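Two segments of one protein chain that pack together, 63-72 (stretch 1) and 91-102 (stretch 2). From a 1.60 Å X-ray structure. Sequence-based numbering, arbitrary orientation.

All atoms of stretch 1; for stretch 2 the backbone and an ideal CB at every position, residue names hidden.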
ATOM      1  N   THR A  63      -7.264  29.643  -3.908  1.00 17.55           N
ATOM      2  CA  THR A  63      -7.325  30.248  -2.576  1.00 17.73           C
ATOM      3  C   THR A  63      -7.282  29.164  -1.501  1.00 16.88           C
ATOM      4  O   THR A  63      -7.839  28.072  -1.677  1.00 17.15           O
ATOM      5  CB  THR A  63      -8.612  31.072  -2.423  1.00 17.77           C
ATOM      6  OG1 THR A  63      -8.607  32.129  -3.399  1.00 19.42           O
ATOM      7  CG2 THR A  63      -8.734  31.668  -1.001  1.00 19.08           C
ATOM      8  N   HIS A  64      -6.588  29.466  -0.413  1.00 16.31           N
ATOM      9  CA  HIS A  64      -6.377  28.518   0.694  1.00 16.40           C
ATOM     10  C   HIS A  64      -6.481  29.186   2.044  1.00 15.85           C
ATOM     11  O   HIS A  64      -6.210  30.387   2.166  1.00 16.72           O
ATOM     12  CB  HIS A  64      -4.953  28.002   0.581  1.00 16.62           C
ATOM     13  CG  HIS A  64      -4.669  27.438  -0.763  1.00 17.21           C
ATOM     14  ND1 HIS A  64      -4.907  26.117  -1.064  1.00 17.79           N
ATOM     15  CD2 HIS A  64      -4.258  28.027  -1.912  1.00 19.33           C
ATOM     16  CE1 HIS A  64      -4.615  25.906  -2.337  1.00 20.46           C
ATOM     17  NE2 HIS A  64      -4.225  27.052  -2.872  1.00 21.22           N
ATOM     18  N   LEU A  65      -6.829  28.403   3.060  1.00 15.52           N
ATOM     19  CA  LEU A  65      -6.565  28.810   4.434  1.00 15.82           C
ATOM     20  C   LEU A  65      -5.058  28.887   4.617  1.00 16.02           C
ATOM     21  O   LEU A  65      -4.296  28.044   4.101  1.00 16.74           O
ATOM     22  CB  LEU A  65      -7.129  27.795   5.438  1.00 16.13           C
ATOM     23  CG  LEU A  65      -8.623  27.548   5.506  1.00 16.60           C
ATOM     24  CD1 LEU A  65      -8.923  26.594   6.651  1.00 16.33           C
ATOM     25  CD2 LEU A  65      -9.345  28.864   5.698  1.00 17.19           C
ATOM     26  N   THR A  66      -4.612  29.905   5.353  1.00 16.14           N
ATOM     27  CA  THR A  66      -3.246  29.936   5.813  1.00 16.49           C
ATOM     28  C   THR A  66      -3.056  28.849   6.858  1.00 15.73           C
ATOM     29  O   THR A  66      -4.026  28.400   7.493  1.00 14.85           O
ATOM     30  CB  THR A  66      -2.929  31.296   6.461  1.00 16.13           C
ATOM     31  OG1 THR A  66      -3.761  31.492   7.610  1.00 16.68           O
ATOM     32  CG2 THR A  66      -3.139  32.450   5.445  1.00 17.54           C
ATOM     33  N   LEU A  67      -1.818  28.395   7.036  1.00 16.14           N
ATOM     34  CA  LEU A  67      -1.540  27.495   8.160  1.00 16.27           C
ATOM     35  C   LEU A  67      -2.050  28.075   9.477  1.00 16.44           C
ATOM     36  O   LEU A  67      -2.643  27.350  10.287  1.00 16.35           O
ATOM     37  CB  LEU A  67      -0.059  27.166   8.269  1.00 15.48           C
ATOM     38  CG  LEU A  67       0.251  26.230   9.456  1.00 14.76           C
ATOM     39  CD1 LEU A  67      -0.526  24.890   9.388  1.00 13.58           C
ATOM     40  CD2 LEU A  67       1.737  25.971   9.536  1.00 15.84           C
ATOM     41  N   GLU A  68      -1.831  29.370   9.696  1.00 16.81           N
ATOM     42  CA  GLU A  68      -2.317  30.016  10.919  1.00 17.04           C
ATOM     43  C   GLU A  68      -3.833  29.799  11.114  1.00 16.43           C
ATOM     44  O   GLU A  68      -4.285  29.438  12.220  1.00 15.31           O
ATOM     45  CB  GLU A  68      -1.966  31.518  10.903  1.00 18.57           C
ATOM     46  CG  GLU A  68      -2.497  32.286  12.111  1.00 22.86           C
ATOM     47  CD  GLU A  68      -2.242  33.793  12.037  1.00 29.90           C
ATOM     48  OE1 GLU A  68      -2.364  34.451  13.094  1.00 33.07           O
ATOM     49  OE2 GLU A  68      -1.943  34.329  10.933  1.00 32.28           O
ATOM     50  N   ALA A  69      -4.612  30.015  10.051  1.00 15.66           N
ATOM     51  CA  ALA A  69      -6.076  29.870  10.146  1.00 16.26           C
ATOM     52  C   ALA A  69      -6.463  28.409  10.331  1.00 16.10           C
ATOM     53  O   ALA A  69      -7.326  28.080  11.158  1.00 16.04           O
ATOM     54  CB  ALA A  69      -6.737  30.405   8.887  1.00 17.11           C
ATOM     55  N   ALA A  70      -5.832  27.524   9.577  1.00 15.54           N
ATOM     56  CA  ALA A  70      -6.157  26.089   9.729  1.00 15.36           C
ATOM     57  C   ALA A  70      -5.843  25.579  11.134  1.00 15.87           C
ATOM     58  O   ALA A  70      -6.581  24.763  11.710  1.00 15.10           O
ATOM     59  CB  ALA A  70      -5.397  25.283   8.700  1.00 15.79           C
ATOM     60  N   THR A  71      -4.731  26.048  11.683  1.00 15.73           N
ATOM     61  CA  THR A  71      -4.349  25.682  13.045  1.00 16.15           C
ATOM     62  C   THR A  71      -5.335  26.218  14.075  1.00 15.84           C
ATOM     63  O   THR A  71      -5.733  25.498  14.991  1.00 16.19           O
ATOM     64  CB  THR A  71      -2.945  26.213  13.371  1.00 15.92           C
ATOM     65  OG1 THR A  71      -2.011  25.647  12.438  1.00 16.73           O
ATOM     66  CG2 THR A  71      -2.542  25.836  14.810  1.00 17.27           C
ATOM     67  N   LYS A  72      -5.736  27.477  13.912  1.00 15.52           N
ATOM     68  CA  LYS A  72      -6.706  28.090  14.836  1.00 15.89           C
ATOM     69  C   LYS A  72      -7.995  27.270  14.846  1.00 15.35           C
ATOM     70  O   LYS A  72      -8.553  27.006  15.925  1.00 15.19           O
ATOM     71  CB  LYS A  72      -6.963  29.542  14.395  1.00 17.02           C
ATOM     72  CG  LYS A  72      -8.067  30.290  15.133  1.00 20.87           C
ATOM     73  CD  LYS A  72      -8.056  31.789  14.799  1.00 25.27           C
ATOM     74  CE  LYS A  72      -8.614  32.077  13.403  1.00 27.92           C
ATOM     75  NZ  LYS A  72      -8.995  33.531  13.215  1.00 29.76           N
ATOM     76  N   UNK A  91      -8.596  16.991  11.874  1.00 12.59           N
ATOM     77  CA  UNK A  91      -7.766  17.234  10.694  1.00 12.55           C
ATOM     78  C   UNK A  91      -8.317  18.393   9.914  1.00 12.85           C
ATOM     79  O   UNK A  91      -9.548  18.527   9.789  1.00 12.53           O
ATOM     80  CB  UNK A  91      -7.683  15.990   9.807  1.00 12.55           C
ATOM     81  N   UNK A  92      -7.424  19.184   9.308  1.00 12.54           N
ATOM     82  CA  UNK A  92      -7.878  20.163   8.319  1.00 13.00           C
ATOM     83  C   UNK A  92      -7.229  19.793   6.989  1.00 12.98           C
ATOM     84  O   UNK A  92      -6.006  19.645   6.913  1.00 13.70           O
ATOM     85  CB  UNK A  92      -7.527  21.593   8.734  1.00 13.00           C
ATOM     86  N   UNK A  93      -8.055  19.599   5.964  1.00 12.67           N
ATOM     87  CA  UNK A  93      -7.591  19.151   4.654  1.00 12.61           C
ATOM     88  C   UNK A  93      -7.951  20.213   3.598  1.00 12.73           C
ATOM     89  O   UNK A  93      -9.073  20.715   3.532  1.00 13.21           O
ATOM     90  CB  UNK A  93      -8.204  17.796   4.297  1.00 12.61           C
ATOM     91  N   UNK A  94      -6.975  20.588   2.788  1.00 13.08           N
ATOM     92  CA  UNK A  94      -7.181  21.572   1.731  1.00 13.38           C
ATOM     93  C   UNK A  94      -8.065  21.001   0.613  1.00 13.58           C
ATOM     94  O   UNK A  94      -8.118  19.785   0.391  1.00 13.45           O
ATOM     95  CB  UNK A  94      -5.835  22.027   1.163  1.00 13.38           C
ATOM     96  N   UNK A  95      -8.697  21.890  -0.130  1.00 12.69           N
ATOM     97  CA  UNK A  95      -9.459  21.509  -1.312  1.00 12.59           C
ATOM     98  C   UNK A  95      -8.578  20.768  -2.324  1.00 13.71           C
ATOM     99  O   UNK A  95      -9.064  19.988  -3.156  1.00 14.16           O
ATOM    100  CB  UNK A  95     -10.081  22.747  -1.960  1.00 12.59           C
ATOM    101  N   UNK A  96      -7.275  20.990  -2.262  1.00 12.84           N
ATOM    102  CA  UNK A  96      -6.406  20.261  -3.187  1.00 13.27           C
ATOM    103  C   UNK A  96      -5.924  18.928  -2.680  1.00 14.27           C
ATOM    104  O   UNK A  96      -5.336  18.176  -3.449  1.00 14.58           O
ATOM    105  CB  UNK A  96      -5.188  21.120  -3.531  1.00 13.27           C
ATOM    106  N   UNK A  97      -6.264  18.534  -1.454  1.00 14.50           N
ATOM    107  CA  UNK A  97      -6.659  17.204  -1.070  1.00 14.05           C
ATOM    108  C   UNK A  97      -5.496  16.958  -0.062  1.00 13.54           C
ATOM    109  O   UNK A  97      -5.382  15.892   0.577  1.00 14.55           O
ATOM    110  CB  UNK A  97      -6.773  16.204  -2.222  1.00 14.05           C
ATOM    111  N   UNK A  98      -4.620  17.961   0.129  1.00 12.88           N
ATOM    112  CA  UNK A  98      -3.510  17.842   1.110  1.00 13.38           C
ATOM    113  C   UNK A  98      -3.934  18.101   2.550  1.00 13.35           C
ATOM    114  O   UNK A  98      -4.654  19.070   2.830  1.00 14.32           O
ATOM    115  CB  UNK A  98      -2.390  18.819   0.747  1.00 13.38           C
ATOM    116  N   UNK A  99      -3.458  17.263   3.467  1.00 13.62           N
ATOM    117  CA  UNK A  99      -3.680  17.543   4.887  1.00 13.42           C
ATOM    118  C   UNK A  99      -2.805  18.709   5.292  1.00 13.35           C
ATOM    119  O   UNK A  99      -1.611  18.712   5.018  1.00 14.30           O
ATOM    120  CB  UNK A  99      -3.386  16.317   5.753  1.00 13.42           C
ATOM    121  N   UNK A 100      -3.407  19.706   5.929  1.00 12.90           N
ATOM    122  CA  UNK A 100      -2.703  20.906   6.396  1.00 12.81           C
ATOM    123  C   UNK A 100      -2.364  20.849   7.879  1.00 13.09           C
ATOM    124  O   UNK A 100      -1.294  21.292   8.292  1.00 13.07           O
ATOM    125  CB  UNK A 100      -3.549  22.150   6.116  1.00 12.81           C
ATOM    126  N   UNK A 101      -3.277  20.297   8.681  1.00 13.03           N
ATOM    127  CA  UNK A 101      -3.089  20.199  10.128  1.00 13.16           C
ATOM    128  C   UNK A 101      -3.712  18.902  10.623  1.00 13.45           C
ATOM    129  O   UNK A 101      -4.808  18.547  10.190  1.00 13.62           O
ATOM    130  CB  UNK A 101      -3.700  21.403  10.847  1.00 13.16           C
ATOM    131  N   UNK A 102      -3.024  18.210  11.518  1.00 12.66           N
ATOM    132  CA  UNK A 102      -3.664  17.154  12.316  1.00 13.00           C
ATOM    133  C   UNK A 102      -3.306  17.339  13.759  1.00 13.46           C
ATOM    134  O   UNK A 102      -2.181  17.757  14.096  1.00 12.46           O
ATOM    135  CB  UNK A 102      -3.250  15.760  11.841  1.00 13.00           C
TER

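Stretch 2 is a hairpin: strand 91-94, a type I turn over 94-97, and strand 99-102. Stretch 1 lays the end of a strand and the start of a helix against it; the axes of helix 67-72 and strand 99-102 approach to 8.0 Å at an angle of 42°.

Position 91 has nothing of stretch 1 within 5.5 Å of its ideal CB, so stretch 1 sets no preference; it is Ala91.

At position 92 CA-to-CB points toward stretch 1, and the ideal CB lies 4.3 Å from Ala70 CB. Phi/psi of -118/124 is plain strand. The neighbour is a small methyl, which leaves space for a modest apolar side chain; Val, Ile or perhaps Leu would suit. The residue is Val92, chi1 t. Its CG1 lies 3.8 Å from Ala70 CB and 4.2 Å from Leu65 CD1, while its CG2 reaches 3.6 Å from Ala70 O, so the two methyls span the start of the helix and the strand before it.

Position 93 is out of reach, as strand alternation predicts; strand angles suit a beta-branched residue among others, and it is Val93.

Position 94 directs its ideal CB sideways, 4.7 Å from His64 ND1. A ring nitrogen at that range invites a short polar partner, Asp, Asn or Ser, and the first place of a turn often holds one. The residue is Asp94. His64 ND1 donates to Asp94 OD1 at 2.8 Å and 165°, the acceptor lying at the ring edge near its plane. Water 2 accepts from Leu65 N (2.9 Å) and donates to Asp94 OD1 (2.7 Å); water 1 donates to Thr63 O (2.8 Å) and Asp94 OD2 (2.9 Å). The carboxylate thus ties the strand of stretch 1 to the turn, and its OD2 also accepts from the backbone N of position 96 at 2.8 Å.

Position 95 points toward stretch 1, but nothing of stretch 1 lies within 5.5 Å of its ideal CB, so stretch 1 sets no limit on a long polar chain. Arg95 is such a chain, its end leading away.

At position 96 CA-to-CB points toward stretch 1, with the ideal CB 5.0 Å from His64 CE1; a small side chain would fit there, polar ones such as Asn, Ser or Asp among them. Asn96 places ND2 3.9 Å from His64 CE1, obliquely to the ring, and Asn96 OD1 accepts from the backbone N of position 98 at 2.9 Å, bracing the turn.

Position 97, with phi 119°, favours glycine by its backbone alone, and is Gly97. Positions 98 and 99 are out of reach, with no partner in stretch 1; they are Asn98 and Thr99.

Position 100 points toward stretch 1, its ideal CB 4.5 Å from Ala70 CB and 5.2 Å from Leu67 CD1. Both neighbours are apolar carbons, so an apolar chain long enough to cover them, Leu, Ile or Met, would suit. Leu100 brings CD1 to 4.3 Å from Ala70 CB.

Position 101 also points toward stretch 1, its ideal CB 4.5 Å from Ala70 O and 4.9 Å from Leu67 CD1. A compact apolar residue, Val or Ile, suits. Val101 CG2 lies 3.6 Å from Leu67 CD1, 3.9 Å from Ala70 CB and 3.7 Å from Thr71 OG1.

Position 102 is out of reach; it is Thr102.

Stretch 2 91-102: AVVDRNGNTLVT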
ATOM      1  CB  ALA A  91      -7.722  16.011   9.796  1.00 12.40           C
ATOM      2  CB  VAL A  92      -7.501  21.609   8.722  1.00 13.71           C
ATOM      3  CG1 VAL A  92      -7.938  22.622   7.666  1.00 12.73           C
ATOM      4  CG2 VAL A  92      -8.083  21.963  10.111  1.00 13.53           C
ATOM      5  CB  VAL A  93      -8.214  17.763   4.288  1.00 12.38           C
ATOM      6  CG1 VAL A  93      -7.859  17.357   2.850  1.00 11.66           C
ATOM      7  CG2 VAL A  93      -7.764  16.679   5.286  1.00 12.14           C
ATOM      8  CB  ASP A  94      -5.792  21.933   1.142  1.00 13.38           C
ATOM      9  CG  ASP A  94      -5.810  23.229   0.342  1.00 13.66           C
ATOM     10  OD1 ASP A  94      -5.433  24.280   0.924  1.00 16.28           O
ATOM     11  OD2 ASP A  94      -6.234  23.206  -0.839  1.00 15.42           O
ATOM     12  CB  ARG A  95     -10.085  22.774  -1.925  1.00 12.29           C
ATOM     13  CG  ARG A  95     -10.698  22.583  -3.293  1.00 12.83           C
ATOM     14  CD  ARG A  95     -11.923  21.682  -3.332  1.00 13.59           C
ATOM     15  NE  ARG A  95     -12.457  21.685  -4.707  1.00 15.64           N
ATOM     16  CZ  ARG A  95     -13.564  21.050  -5.071  1.00 17.03           C
ATOM     17  NH1 ARG A  95     -14.256  20.376  -4.166  1.00 17.00           N
ATOM     18  NH2 ARG A  95     -13.988  21.087  -6.342  1.00 16.69           N
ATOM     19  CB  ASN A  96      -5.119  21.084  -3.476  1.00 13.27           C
ATOM     20  CG  ASN A  96      -4.188  21.223  -2.240  1.00 11.91           C
ATOM     21  OD1 ASN A  96      -4.238  20.422  -1.291  1.00 14.50           O
ATOM     22  ND2 ASN A  96      -3.311  22.225  -2.282  1.00 12.89           N
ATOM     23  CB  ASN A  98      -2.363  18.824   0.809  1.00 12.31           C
ATOM     24  CG  ASN A  98      -1.609  18.479  -0.467  1.00 14.99           C
ATOM     25  OD1 ASN A  98      -1.623  17.341  -0.925  1.00 17.48           O
ATOM     26  ND2 ASN A  98      -0.941  19.487  -1.048  1.00 16.52           N
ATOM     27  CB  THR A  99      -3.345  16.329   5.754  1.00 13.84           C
ATOM     28  OG1 THR A  99      -4.206  15.245   5.371  1.00 14.93           O
ATOM     29  CG2 THR A  99      -3.551  16.627   7.232  1.00 13.64           C
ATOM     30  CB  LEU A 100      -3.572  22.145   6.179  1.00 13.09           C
ATOM     31  CG  LEU A 100      -4.028  22.423   4.753  1.00 13.64           C
ATOM     32  CD1 LEU A 100      -4.735  23.779   4.760  1.00 14.67           C
ATOM     33  CD2 LEU A 100      -2.865  22.440   3.785  1.00 15.50           C
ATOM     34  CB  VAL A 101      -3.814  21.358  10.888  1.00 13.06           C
ATOM     35  CG1 VAL A 101      -3.761  21.131  12.420  1.00 14.43           C
ATOM     36  CG2 VAL A 101      -3.198  22.689  10.543  1.00 13.55           C
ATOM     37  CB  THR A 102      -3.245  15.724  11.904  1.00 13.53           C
ATOM     38  OG1 THR A 102      -1.825  15.561  12.058  1.00 13.66           O
ATOM     39  CG2 THR A 102      -3.660  15.439  10.482  1.00 12.63           C
TER
HETATM   40  O   HOH W   1      -7.778  25.346  -2.117  1.00 29.86           O
HETATM   41  O   HOH W   2      -7.180  25.602   2.509  1.00 16.19           O
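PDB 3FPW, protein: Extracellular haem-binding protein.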